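Local coordinates for chromosome partition protein Smc (Pyrococcus furiosus, PDB 3KTA), which is probably required for chromosome condensation and partitioning, its two terminal regions, of which this chain is the C-terminal one, joining into an ABC-type ATPase domain, at residues K135-S140 / S146-L151; D93-H98 / D127-N132; D109-S114 / F120-L125; S21-K26 / V78-K83; A52-A55 / V59-I62. All coordinates share one frame; numbering follows the deposited sequence.

From the N terminus, contact 4 is the first to open: it brings helix 4-27 against helix 67-84, and contact 5 closes a much smaller loop at the end of strand 48-53 within that span. The two meet where Phe24 packs on Ala52. Contact 2 then ties the loop after strand 89-93 to helix 127-130, enclosing contact 3, which joins helix 101-114 to strand 119-123; Asp96 OD2 and Thr124 OG1, 2.7 Å apart, connect this pair. Phe79 packs on Leu110 and Ile111, linking contacts 4 and 3. Last comes contact 1, the hairpin 135-151, where Ile136 meets Met130 of contact 2. None of the loops cross.

Contact 1 of 5, residues K135-S140 / S146-L151; sequences KIIGVS and SKVVSL
Ile136 to Ser140 and Ser146 to Leu151 meet as the two arms of an antiparallel beta hairpin, the short strand axes 4.6 Å apart and their directions 151° from each other. Backbone hydrogen bonds fix the register. Gly138 and Val149 bond reciprocally, with Gly138 N only 2.7 Å from Val149 O, and Ser140 and Lys147 exchange a second pair of bonds. Leu151 N adds a fifth, 3.0 Å from Ile136 O. A water that also contacts Ser150 OG donates to this same oxygen.

Apolar packing falls into two groups. In one, Ile137 and Val148 lie side by side and point the same way, Ile137 CG2 being 4.0 Å from Val148 CB. Ile137 packs further on Pro23 of the partner chain, and Val139 on its Tyr15; residues 135-139 also pair in parallel with a strand of that chain, carrying the sheet across the interface. At the end of the hairpin, Ile136 and Leu151 cross at about a right angle. CG2 of Ile136 lies anti to the backbone N, beside the carbonyl carbon (chi1, measured to CG1, is -53°), and this branch comes 4.0 Å from Leu151 CB; both side chains rest on Ala156. Leu151 CD1 presses tightly on Gly138 CA, and a CB on that residue would collide with CD1 as it is placed here. Reducing Ile136 to an alanine would probably open a gap beside Leu151 CB and Ala156, leaving the leucine less firmly held.

Water also joins the open ends of the arms: one molecule accepts from Ile136 N (2.9 Å) and donates to Leu151 O (2.6 Å).

Contact 2 of 5, residues D93-H98 / D127-N132; sequences DEIDAH and DVMMAN
Asp96 and Met129 face each other with CA atoms 7.9 Å apart, the first in a type I beta turn from Glu94 to Ala97, the second on the short helix 127-130. The turn directly follows strand 89-93, whose sequence and position are those of the Walker B strand of an ABC ATPase. Glu94 touches the bound bis(adenosine)-5'-pentaphosphate, and Asp93 OD2 is hydrogen-bonded to Ser40 OG of the partner chain; the Asp96 side chain is about 10 Å from that ligand (nearest atoms).

No hydrogen bond crosses between the segments; the selenomethionine side chain at position 129 makes the contact. Its CG is anti to the backbone N (chi1 175°), which carries the chain to the turn, and bends at chi2 (66°) and chi3 (89°) then bring CE alongside the Asp96 carboxylate and up to Ile95. As a result Asp96 OD2 is held against two carbons of Met129, 3.4 Å from CB and 3.5 Å from CE. The carboxylate oxygen is buried but satisfied, being hydrogen-bonded to Thr124 OG1. Met129 also packs on Ile111 of helix 101-114 and Val122 of strand 119-123. Ile95 meets it at about a right angle, its CD1 4.0 Å from Met129 CE.

Contact 3 of 5, residues D109-S114 / F120-L125; sequences DLIKES and FIVITL
Phe120, Ile111 and Ser114 bury most of the surface between helix 109-114 and strand 120-123, whose short axes pass 10.1 Å apart with their directions 155° from each other. Phe120 has CG anti to the carbonyl carbon (chi1 -73°), and its ring reaches to the last turn of the helix, where two side chains approach it obliquely. Ile111 comes in near the root of the ring, with CG2 3.9 Å from Phe120 CG. Ser114 meets the far end, CB lying 3.6 Å from Phe120 CZ and equally near CE1, while Ser114 O lies at the ring edge, in its plane.

The serine thus turns its methylene to the aromatic ring and its hydroxyl back into the helix. OG donates to Leu110 O over 2.8 Å, tilted 34° from that carbonyl plane, and Ser114 N reaches the same oxygen from the opposite face at 2.9 Å. Two bonds therefore grip Leu110 O, and the one from OG fixes the rotation of the serine side chain about its CA-CB bond. Further along the strand, Ile111 CD1 and Val122 CG2 continue the apolar layer at 4.3 Å.

The Phe120 ring also stacks with that of Tyr90. An alanine at Phe120 would be likely to leave Tyr90 without its stacking mate and open a gap against Ile111 CG2 and Ser114 CB. Residues 120-123 pair in parallel with a strand of the partner chain. This is helix-on-sheet packing within a beta-alpha-beta unit, strand 89-93, helix 101-114 and strand 119-123, of the P-loop NTPase fold.

Contact 4 of 5, residues S21-K26 / V78-K83; sequences SEIFAK and VFAIQK
Ile23 and Ala80 mark the nearest backbone approach of two helices, their CA atoms 6.9 Å apart. The pair is part of the helical packing in this C-terminal piece of an ABC-type ATPase head: helix 67-84 starts within the ABC signature sequence, and helix 4-27 probably continues from the coiled-coil arm.

One side chain makes the buried contact. Ile23 has CG1 anti to the carbonyl carbon (chi1 -64°) and runs on extended (chi2 168°), so that CD1 is thrust at the opposing backbone. It reaches Phe79 C and Phe79 O, each at 3.5 Å, and lies 3.6 Å from Ala80 N, resting on the peptide link between these residues. Phe79 CB is 3.9 Å from the same methyl, but the phenyl ring lies against helix 101-114, packing on Leu110, Ile111 and Ser114. Leu110 also touches Ile23, so three helices converge around this isoleucine. Ala80 also packs on Ile16 and Phe20 of helix 4-27.

At the solvent-exposed edge of the pair, opposite charges approach without a direct salt bridge. Glu22 OE1 and Lys83 NZ stay 5.1 Å apart, and Lys83 NZ is also hydrogen-bonded to Asn19 OD1. A water spans the gap; Glu22 OE1 may have to share the water's protons with other acceptors, while on the lysine side the water accepts from Lys83 NZ at 3.1 Å.

Contact 5 of 5, residues A52-A55 / V59-I62; sequences AKPA and VKRI
Lys53 and Val59 cross at a slant, while Pro54 and Lys60 meet at about a right angle, so two side-chain pairs flank the backbone link between the segments. Val59 carries CG1 anti to its own backbone N (chi1 173°), which sets this methyl 3.5 Å from Ala52 O and turns CG2 the other way, to Lys53. There CG2 lies 3.9 Å from Lys53 CE and just as near Lys53 CG, the lysine chain running extended past it.

In this ABC-type ATPase head the contact closes a short loop at the end of strand 48-53, which pairs antiparallel with strand 32-37; from here the chain goes on to helix 67-84, which begins within the signature sequence. Lys60 N donates to Ala52 O over 2.9 Å in a nearly straight bond (N-H...O angle 166°).

Pro54 turns its ring toward Lys60: its CD is 3.7 Å from Lys60 CB, and its CG comes close to the same carbon. The rest of the lysine chain, with CG anti to the backbone N (chi1 -169°), carries NZ to a salt bridge with Glu69 OE1 of that helix. Beside the direct bond, a water accepts from Ala52 N at 2.7 Å and donates to Lys60 O at 2.8 Å.

Contact 1 of 5, residues K135-S140 / S146-L151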
# COMPACT_ATOMS: atom_id res chain seq x y z
N LYS B 135 3.89 13.19 8.92
CA LYS B 135 5.19 13.51 8.37
C LYS B 135 5.11 13.57 6.84
O LYS B 135 4.30 12.88 6.23
CB LYS B 135 6.23 12.44 8.77
CG LYS B 135 6.50 12.40 10.26
CD LYS B 135 7.36 13.61 10.66
CE LYS B 135 7.66 13.61 12.16
NZ LYS B 135 8.59 14.72 12.51
N ILE B 136 5.99 14.37 6.25
CA ILE B 136 6.04 14.51 4.80
C ILE B 136 7.47 14.25 4.32
O ILE B 136 8.43 14.82 4.85
CB ILE B 136 5.62 15.93 4.34
CG1 ILE B 136 4.26 16.30 4.94
CG2 ILE B 136 5.62 16.01 2.83
CD1 ILE B 136 3.98 17.81 4.96
N ILE B 137 7.60 13.37 3.34
CA ILE B 137 8.87 13.07 2.71
C ILE B 137 8.86 13.69 1.32
O ILE B 137 7.91 13.49 0.57
CB ILE B 137 9.06 11.54 2.55
CG1 ILE B 137 9.20 10.87 3.91
CG2 ILE B 137 10.26 11.21 1.67
CD1 ILE B 137 9.21 9.37 3.79
N GLY B 138 9.91 14.44 1.00
CA GLY B 138 10.02 15.03 -0.32
C GLY B 138 11.01 14.26 -1.17
O GLY B 138 12.12 13.99 -0.71
N VAL B 139 10.62 13.91 -2.39
CA VAL B 139 11.51 13.25 -3.33
C VAL B 139 11.86 14.19 -4.49
O VAL B 139 10.99 14.89 -5.02
CB VAL B 139 10.87 11.96 -3.90
CG1 VAL B 139 11.84 11.23 -4.81
CG2 VAL B 139 10.42 11.03 -2.77
N SER B 140 13.12 14.22 -4.89
CA SER B 140 13.51 15.00 -6.06
C SER B 140 14.64 14.31 -6.81
O SER B 140 15.39 13.51 -6.22
CB SER B 140 13.91 16.43 -5.67
OG SER B 140 15.05 16.44 -4.84
N SER B 146 17.81 10.11 -7.39
CA SER B 146 16.75 10.51 -6.47
C SER B 146 17.33 10.79 -5.10
O SER B 146 18.29 10.15 -4.70
CB SER B 146 15.69 9.42 -6.33
OG SER B 146 15.07 9.10 -7.55
N LYS B 147 16.73 11.74 -4.39
CA LYS B 147 17.09 11.95 -2.99
C LYS B 147 15.84 12.31 -2.20
O LYS B 147 14.87 12.85 -2.75
CB LYS B 147 18.17 13.03 -2.84
CG LYS B 147 17.63 14.46 -2.86
CD LYS B 147 18.75 15.48 -2.63
CE LYS B 147 19.28 15.43 -1.21
NZ LYS B 147 20.47 16.32 -1.04
N VAL B 148 15.85 11.99 -0.91
CA VAL B 148 14.72 12.34 -0.06
C VAL B 148 15.12 13.37 0.99
O VAL B 148 16.27 13.42 1.44
CB VAL B 148 14.10 11.13 0.67
CG1 VAL B 148 13.78 10.01 -0.30
CG2 VAL B 148 15.01 10.65 1.79
N VAL B 149 14.15 14.19 1.37
CA VAL B 149 14.31 15.08 2.49
C VAL B 149 13.01 15.06 3.27
O VAL B 149 11.98 14.61 2.76
CB VAL B 149 14.60 16.52 2.03
CG1 VAL B 149 15.88 16.57 1.22
CG2 VAL B 149 13.43 17.07 1.25
N SER B 150 13.06 15.51 4.52
CA SER B 150 11.85 15.77 5.28
C SER B 150 11.36 17.17 4.91
O SER B 150 12.16 18.09 4.75
CB SER B 150 12.17 15.69 6.78
OG SER B 150 11.21 16.39 7.55
N LEU B 151 10.05 17.33 4.76
CA LEU B 151 9.48 18.61 4.37
C LEU B 151 8.48 19.12 5.40
O LEU B 151 7.71 18.34 5.95
CB LEU B 151 8.73 18.50 3.03
CG LEU B 151 9.50 18.21 1.75
CD1 LEU B 151 8.51 18.03 0.58
CD2 LEU B 151 10.50 19.32 1.45
O HOH W 1 7.22 16.54 7.79
O HOH W 2 9.03 15.08 7.56
O HOH W 3 14.27 16.01 -2.24

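Contact 2 of 5, residues D93-H98 / D127-N132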
# COMPACT_ATOMS: atom_id res chain seq x y z
N ASP B 93 -0.06 4.09 -3.56
CA ASP B 93 0.65 4.91 -4.55
C ASP B 93 -0.32 5.62 -5.52
O ASP B 93 -0.86 4.99 -6.43
CB ASP B 93 1.60 4.01 -5.34
CG ASP B 93 2.61 4.79 -6.16
OD1 ASP B 93 2.43 6.02 -6.36
OD2 ASP B 93 3.61 4.16 -6.58
N GLU B 94 -0.53 6.92 -5.30
CA GLU B 94 -1.42 7.73 -6.13
C GLU B 94 -2.82 7.12 -6.31
O GLU B 94 -3.35 7.03 -7.42
CB GLU B 94 -0.74 8.13 -7.45
CG GLU B 94 0.52 8.93 -7.22
CD GLU B 94 1.08 9.55 -8.48
OE1 GLU B 94 2.31 9.46 -8.67
OE2 GLU B 94 0.31 10.15 -9.27
N ILE B 95 -3.41 6.74 -5.18
CA ILE B 95 -4.73 6.10 -5.17
C ILE B 95 -5.82 7.13 -5.38
O ILE B 95 -6.98 6.77 -5.55
CB ILE B 95 -5.01 5.34 -3.85
CG1 ILE B 95 -4.81 6.26 -2.63
CG2 ILE B 95 -4.14 4.08 -3.77
CD1 ILE B 95 -5.75 5.97 -1.48
N ASP B 96 -5.44 8.41 -5.34
CA ASP B 96 -6.39 9.51 -5.47
C ASP B 96 -6.58 9.97 -6.90
O ASP B 96 -7.32 10.92 -7.16
CB ASP B 96 -6.03 10.68 -4.54
CG ASP B 96 -4.52 10.90 -4.39
OD1 ASP B 96 -3.73 10.37 -5.19
OD2 ASP B 96 -4.13 11.66 -3.49
N ALA B 97 -5.92 9.30 -7.84
CA ALA B 97 -6.14 9.62 -9.25
C ALA B 97 -7.63 9.51 -9.61
O ALA B 97 -8.35 8.62 -9.14
CB ALA B 97 -5.31 8.71 -10.15
N HIS B 98 -8.11 10.44 -10.43
CA HIS B 98 -9.48 10.39 -10.94
C HIS B 98 -10.54 10.77 -9.90
O HIS B 98 -11.74 10.65 -10.17
CB HIS B 98 -9.79 9.00 -11.53
CG HIS B 98 -8.67 8.46 -12.37
ND1 HIS B 98 -8.24 7.15 -12.28
CD2 HIS B 98 -7.88 9.06 -13.29
CE1 HIS B 98 -7.24 6.97 -13.13
NE2 HIS B 98 -7.00 8.11 -13.75
N ASP B 127 -2.69 18.13 -2.71
CA ASP B 127 -2.67 18.88 -1.47
C ASP B 127 -3.70 18.43 -0.44
O ASP B 127 -3.38 18.32 0.74
CB ASP B 127 -2.76 20.40 -1.73
CG ASP B 127 -3.92 20.79 -2.65
OD1 ASP B 127 -4.91 20.04 -2.80
OD2 ASP B 127 -3.85 21.89 -3.23
N VAL B 128 -4.93 18.14 -0.88
CA VAL B 128 -5.99 17.78 0.06
C VAL B 128 -5.77 16.38 0.64
O VAL B 128 -6.36 16.04 1.66
CB VAL B 128 -7.40 17.89 -0.55
CG1 VAL B 128 -7.68 19.33 -0.90
CG2 VAL B 128 -7.51 17.06 -1.80
N MSE B 129 -4.92 15.58 -0.01
CA MSE B 129 -4.51 14.30 0.55
C MSE B 129 -3.42 14.46 1.61
O MSE B 129 -3.48 13.77 2.64
CB MSE B 129 -4.02 13.33 -0.54
CG MSE B 129 -3.46 12.00 0.01
SE MSE B 129 -4.79 10.87 0.89
CE MSE B 129 -5.35 9.90 -0.69
N MSE B 130 -2.45 15.34 1.31
CA MSE B 130 -1.19 15.58 2.05
C MSE B 130 -1.36 16.35 3.37
O MSE B 130 -0.59 16.17 4.32
CB MSE B 130 -0.15 16.34 1.12
CG MSE B 130 0.19 17.96 1.34
SE MSE B 130 1.92 18.23 0.53
CE MSE B 130 2.87 16.85 1.51
N ALA B 131 -2.36 17.22 3.41
CA ALA B 131 -2.35 18.36 4.34
C ALA B 131 -2.23 17.99 5.82
O ALA B 131 -1.58 18.71 6.59
CB ALA B 131 -3.59 19.22 4.11
N ASN B 132 -2.88 16.90 6.21
CA ASN B 132 -2.87 16.47 7.60
C ASN B 132 -2.01 15.24 7.88
O ASN B 132 -2.20 14.57 8.88
CB ASN B 132 -4.30 16.19 8.08
CG ASN B 132 -5.15 17.44 8.10
OD1 ASN B 132 -4.70 18.49 8.55
ND2 ASN B 132 -6.38 17.33 7.62

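Contact 3 of 5, residues D109-S114 / F120-L125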
# COMPACT_ATOMS: atom_id res chain seq x y z
N ASP B 109 -9.43 11.91 5.32
CA ASP B 109 -9.98 11.87 6.67
C ASP B 109 -10.07 10.43 7.19
O ASP B 109 -9.82 10.18 8.36
CB ASP B 109 -11.37 12.51 6.72
CG ASP B 109 -11.34 14.02 6.59
OD1 ASP B 109 -10.24 14.61 6.56
OD2 ASP B 109 -12.43 14.61 6.52
N LEU B 110 -10.44 9.50 6.31
CA LEU B 110 -10.53 8.09 6.68
C LEU B 110 -9.13 7.52 6.97
O LEU B 110 -8.95 6.73 7.90
CB LEU B 110 -11.21 7.30 5.56
CG LEU B 110 -11.35 5.79 5.69
CD1 LEU B 110 -12.09 5.42 6.96
CD2 LEU B 110 -12.08 5.27 4.45
N ILE B 111 -8.14 7.92 6.18
CA ILE B 111 -6.75 7.55 6.47
C ILE B 111 -6.30 8.07 7.84
O ILE B 111 -5.75 7.31 8.64
CB ILE B 111 -5.78 8.00 5.35
CG1 ILE B 111 -5.94 7.12 4.11
CG2 ILE B 111 -4.32 7.96 5.84
CD1 ILE B 111 -5.41 7.77 2.81
N LYS B 112 -6.57 9.34 8.12
CA LYS B 112 -6.19 9.94 9.40
C LYS B 112 -6.79 9.16 10.58
O LYS B 112 -6.08 8.81 11.53
CB LYS B 112 -6.63 11.40 9.46
CG LYS B 112 -6.10 12.15 10.68
CD LYS B 112 -4.63 12.46 10.49
CE LYS B 112 -4.16 13.49 11.49
NZ LYS B 112 -2.70 13.62 11.45
N GLU B 113 -8.08 8.86 10.51
CA GLU B 113 -8.74 8.10 11.57
C GLU B 113 -8.15 6.69 11.69
O GLU B 113 -7.85 6.20 12.80
CB GLU B 113 -10.24 8.02 11.33
CG GLU B 113 -10.99 7.21 12.38
CD GLU B 113 -10.97 7.84 13.75
OE1 GLU B 113 -10.68 9.05 13.85
OE2 GLU B 113 -11.28 7.13 14.74
N SER B 114 -7.95 6.05 10.54
CA SER B 114 -7.44 4.68 10.52
C SER B 114 -6.00 4.60 11.01
O SER B 114 -5.56 3.54 11.46
CB SER B 114 -7.54 4.08 9.12
OG SER B 114 -8.89 4.04 8.70
N PHE B 120 0.22 4.20 7.62
CA PHE B 120 -0.09 4.49 6.23
C PHE B 120 1.04 5.24 5.57
O PHE B 120 1.51 6.25 6.10
CB PHE B 120 -1.38 5.32 6.14
CG PHE B 120 -2.60 4.53 6.45
CD1 PHE B 120 -3.02 4.33 7.76
CD2 PHE B 120 -3.33 3.93 5.42
CE1 PHE B 120 -4.14 3.58 8.04
CE2 PHE B 120 -4.44 3.17 5.69
CZ PHE B 120 -4.85 2.98 7.00
N ILE B 121 1.47 4.74 4.41
CA ILE B 121 2.48 5.44 3.62
C ILE B 121 1.84 5.72 2.27
O ILE B 121 1.44 4.80 1.55
CB ILE B 121 3.74 4.56 3.40
CG1 ILE B 121 4.38 4.24 4.75
CG2 ILE B 121 4.73 5.25 2.47
CD1 ILE B 121 5.32 3.04 4.69
N VAL B 122 1.70 7.01 1.94
CA VAL B 122 0.88 7.39 0.80
C VAL B 122 1.66 8.30 -0.13
O VAL B 122 2.10 9.36 0.29
CB VAL B 122 -0.38 8.15 1.30
CG1 VAL B 122 -1.25 8.60 0.12
CG2 VAL B 122 -1.20 7.30 2.26
N ILE B 123 1.83 7.88 -1.38
CA ILE B 123 2.43 8.74 -2.39
C ILE B 123 1.33 9.52 -3.08
O ILE B 123 0.33 8.94 -3.49
CB ILE B 123 3.14 7.91 -3.45
CG1 ILE B 123 4.31 7.13 -2.82
CG2 ILE B 123 3.63 8.83 -4.58
CD1 ILE B 123 4.83 5.98 -3.67
N THR B 124 1.49 10.84 -3.18
CA THR B 124 0.40 11.68 -3.68
C THR B 124 0.89 13.01 -4.25
O THR B 124 1.92 13.53 -3.83
CB THR B 124 -0.65 11.96 -2.58
OG1 THR B 124 -1.73 12.74 -3.10
CG2 THR B 124 -0.01 12.71 -1.40
N LEU B 125 0.14 13.53 -5.23
CA LEU B 125 0.40 14.85 -5.80
C LEU B 125 -0.69 15.82 -5.34
O LEU B 125 -0.72 16.99 -5.77
CB LEU B 125 0.39 14.78 -7.33
CG LEU B 125 1.48 13.94 -8.00
CD1 LEU B 125 1.46 14.16 -9.50
CD2 LEU B 125 2.84 14.26 -7.40

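Contact 4 of 5, residues S21-K26 / V78-K83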
# COMPACT_ATOMS: atom_id res chain seq x y z
N SER B 21 -20.50 -1.04 4.09
CA SER B 21 -21.67 -0.20 3.86
C SER B 21 -21.53 1.18 4.53
O SER B 21 -21.79 2.21 3.91
CB SER B 21 -22.94 -0.93 4.30
OG SER B 21 -23.19 -2.04 3.46
N GLU B 22 -21.07 1.20 5.78
CA GLU B 22 -20.92 2.46 6.50
C GLU B 22 -19.86 3.34 5.83
O GLU B 22 -20.06 4.54 5.61
CB GLU B 22 -20.58 2.21 7.96
CG GLU B 22 -21.71 1.56 8.75
CD GLU B 22 -21.34 1.24 10.18
OE1 GLU B 22 -20.17 1.46 10.57
OE2 GLU B 22 -22.22 0.75 10.90
N ILE B 23 -18.73 2.74 5.49
CA ILE B 23 -17.64 3.49 4.89
C ILE B 23 -18.00 4.00 3.49
O ILE B 23 -17.70 5.14 3.15
CB ILE B 23 -16.33 2.67 4.85
CG1 ILE B 23 -15.87 2.39 6.28
CG2 ILE B 23 -15.26 3.43 4.07
CD1 ILE B 23 -14.76 1.36 6.39
N PHE B 24 -18.66 3.17 2.69
CA PHE B 24 -19.08 3.62 1.36
C PHE B 24 -19.98 4.85 1.46
O PHE B 24 -19.80 5.81 0.71
CB PHE B 24 -19.80 2.51 0.58
CG PHE B 24 -20.10 2.88 -0.84
CD1 PHE B 24 -19.21 2.56 -1.85
CD2 PHE B 24 -21.26 3.56 -1.16
CE1 PHE B 24 -19.48 2.91 -3.17
CE2 PHE B 24 -21.54 3.92 -2.47
CZ PHE B 24 -20.65 3.59 -3.47
N ALA B 25 -20.93 4.81 2.39
CA ALA B 25 -21.86 5.93 2.57
C ALA B 25 -21.14 7.20 3.03
O ALA B 25 -21.51 8.30 2.64
CB ALA B 25 -22.97 5.55 3.56
N LYS B 26 -20.10 7.03 3.83
CA LYS B 26 -19.28 8.15 4.29
C LYS B 26 -18.50 8.77 3.13
O LYS B 26 -18.48 10.00 2.96
CB LYS B 26 -18.31 7.68 5.37
CG LYS B 26 -17.53 8.77 6.09
CD LYS B 26 -17.10 8.30 7.48
CE LYS B 26 -16.28 7.01 7.39
NZ LYS B 26 -15.80 6.55 8.73
N VAL B 78 -11.20 -1.87 1.09
CA VAL B 78 -9.91 -1.96 1.78
C VAL B 78 -10.07 -1.50 3.23
O VAL B 78 -9.62 -2.16 4.18
CB VAL B 78 -8.84 -1.10 1.10
CG1 VAL B 78 -7.57 -0.99 1.99
CG2 VAL B 78 -8.50 -1.66 -0.27
N PHE B 79 -10.73 -0.36 3.39
CA PHE B 79 -10.93 0.20 4.72
C PHE B 79 -11.91 -0.58 5.60
O PHE B 79 -11.80 -0.55 6.82
CB PHE B 79 -11.25 1.70 4.64
CG PHE B 79 -10.02 2.53 4.41
CD1 PHE B 79 -9.25 2.95 5.49
CD2 PHE B 79 -9.58 2.82 3.14
CE1 PHE B 79 -8.10 3.69 5.32
CE2 PHE B 79 -8.41 3.56 2.95
CZ PHE B 79 -7.67 4.00 4.05
N ALA B 80 -12.85 -1.31 4.97
CA ALA B 80 -13.77 -2.18 5.70
C ALA B 80 -13.00 -3.32 6.35
O ALA B 80 -13.25 -3.70 7.49
CB ALA B 80 -14.86 -2.74 4.74
N ILE B 81 -12.04 -3.87 5.61
CA ILE B 81 -11.15 -4.87 6.15
C ILE B 81 -10.27 -4.26 7.25
O ILE B 81 -10.11 -4.84 8.32
CB ILE B 81 -10.27 -5.48 5.04
CG1 ILE B 81 -11.16 -6.14 3.99
CG2 ILE B 81 -9.31 -6.50 5.63
CD1 ILE B 81 -10.40 -6.63 2.75
N GLN B 82 -9.69 -3.10 6.97
CA GLN B 82 -8.76 -2.49 7.91
C GLN B 82 -9.42 -2.26 9.26
O GLN B 82 -8.80 -2.45 10.31
CB GLN B 82 -8.23 -1.16 7.35
CG GLN B 82 -7.06 -0.57 8.15
CD GLN B 82 -7.51 0.28 9.31
OE1 GLN B 82 -8.66 0.73 9.38
NE2 GLN B 82 -6.59 0.53 10.24
N LYS B 83 -10.68 -1.84 9.24
CA LYS B 83 -11.40 -1.55 10.49
C LYS B 83 -11.56 -2.82 11.32
O LYS B 83 -11.44 -2.79 12.55
CB LYS B 83 -12.76 -0.89 10.20
CG LYS B 83 -13.62 -0.65 11.46
CD LYS B 83 -14.81 0.26 11.16
CE LYS B 83 -15.73 0.41 12.38
NZ LYS B 83 -16.29 -0.92 12.79
O HOH W 4 -19.27 -1.08 11.88

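Contact 5 of 5, residues A52-A55 / V59-I62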
# COMPACT_ATOMS: atom_id res chain seq x y z
N ALA B 52 -23.34 -1.58 -5.67
CA ALA B 52 -23.27 -0.19 -5.25
C ALA B 52 -24.33 0.70 -5.91
O ALA B 52 -24.67 0.54 -7.08
CB ALA B 52 -21.87 0.37 -5.49
N LYS B 53 -24.83 1.65 -5.13
CA LYS B 53 -25.74 2.68 -5.60
C LYS B 53 -25.09 4.01 -5.28
O LYS B 53 -25.32 4.57 -4.22
CB LYS B 53 -27.07 2.60 -4.83
CG LYS B 53 -27.78 1.26 -4.93
CD LYS B 53 -29.02 1.22 -4.03
CE LYS B 53 -29.73 -0.11 -4.14
NZ LYS B 53 -30.96 -0.14 -3.30
N PRO B 54 -24.23 4.50 -6.19
CA PRO B 54 -23.46 5.74 -5.97
C PRO B 54 -24.34 6.93 -5.59
O PRO B 54 -23.91 7.77 -4.80
CB PRO B 54 -22.80 5.97 -7.33
CG PRO B 54 -22.66 4.61 -7.92
CD PRO B 54 -23.88 3.84 -7.46
N ALA B 55 -25.56 6.99 -6.13
CA ALA B 55 -26.47 8.09 -5.83
C ALA B 55 -27.61 7.70 -4.87
O ALA B 55 -28.52 8.49 -4.63
CB ALA B 55 -27.04 8.70 -7.12
N VAL B 59 -28.84 0.72 -8.58
CA VAL B 59 -27.52 0.11 -8.62
C VAL B 59 -26.82 0.52 -9.91
O VAL B 59 -27.45 0.63 -10.96
CB VAL B 59 -27.63 -1.42 -8.57
CG1 VAL B 59 -26.27 -2.07 -8.80
CG2 VAL B 59 -28.25 -1.86 -7.25
N LYS B 60 -25.52 0.75 -9.81
CA LYS B 60 -24.68 0.99 -10.98
C LYS B 60 -23.71 -0.17 -11.10
O LYS B 60 -22.85 -0.35 -10.23
CB LYS B 60 -23.92 2.30 -10.83
CG LYS B 60 -23.22 2.76 -12.10
CD LYS B 60 -22.74 4.20 -11.96
CE LYS B 60 -22.25 4.77 -13.28
NZ LYS B 60 -21.89 6.22 -13.15
N ARG B 61 -23.83 -0.97 -12.16
CA ARG B 61 -22.91 -2.08 -12.36
C ARG B 61 -21.46 -1.57 -12.42
O ARG B 61 -21.20 -0.46 -12.89
CB ARG B 61 -23.26 -2.87 -13.62
CG ARG B 61 -24.63 -3.53 -13.57
CD ARG B 61 -24.71 -4.72 -14.52
N ILE B 62 -20.53 -2.38 -11.93
CA ILE B 62 -19.12 -2.01 -11.86
C ILE B 62 -18.59 -1.55 -13.21
O ILE B 62 -17.88 -0.54 -13.30
CB ILE B 62 -18.26 -3.18 -11.35
CG1 ILE B 62 -18.64 -3.55 -9.92
CG2 ILE B 62 -16.78 -2.84 -11.43
CD1 ILE B 62 -18.42 -2.44 -8.93
O HOH W 5 -22.64 -2.25 -8.24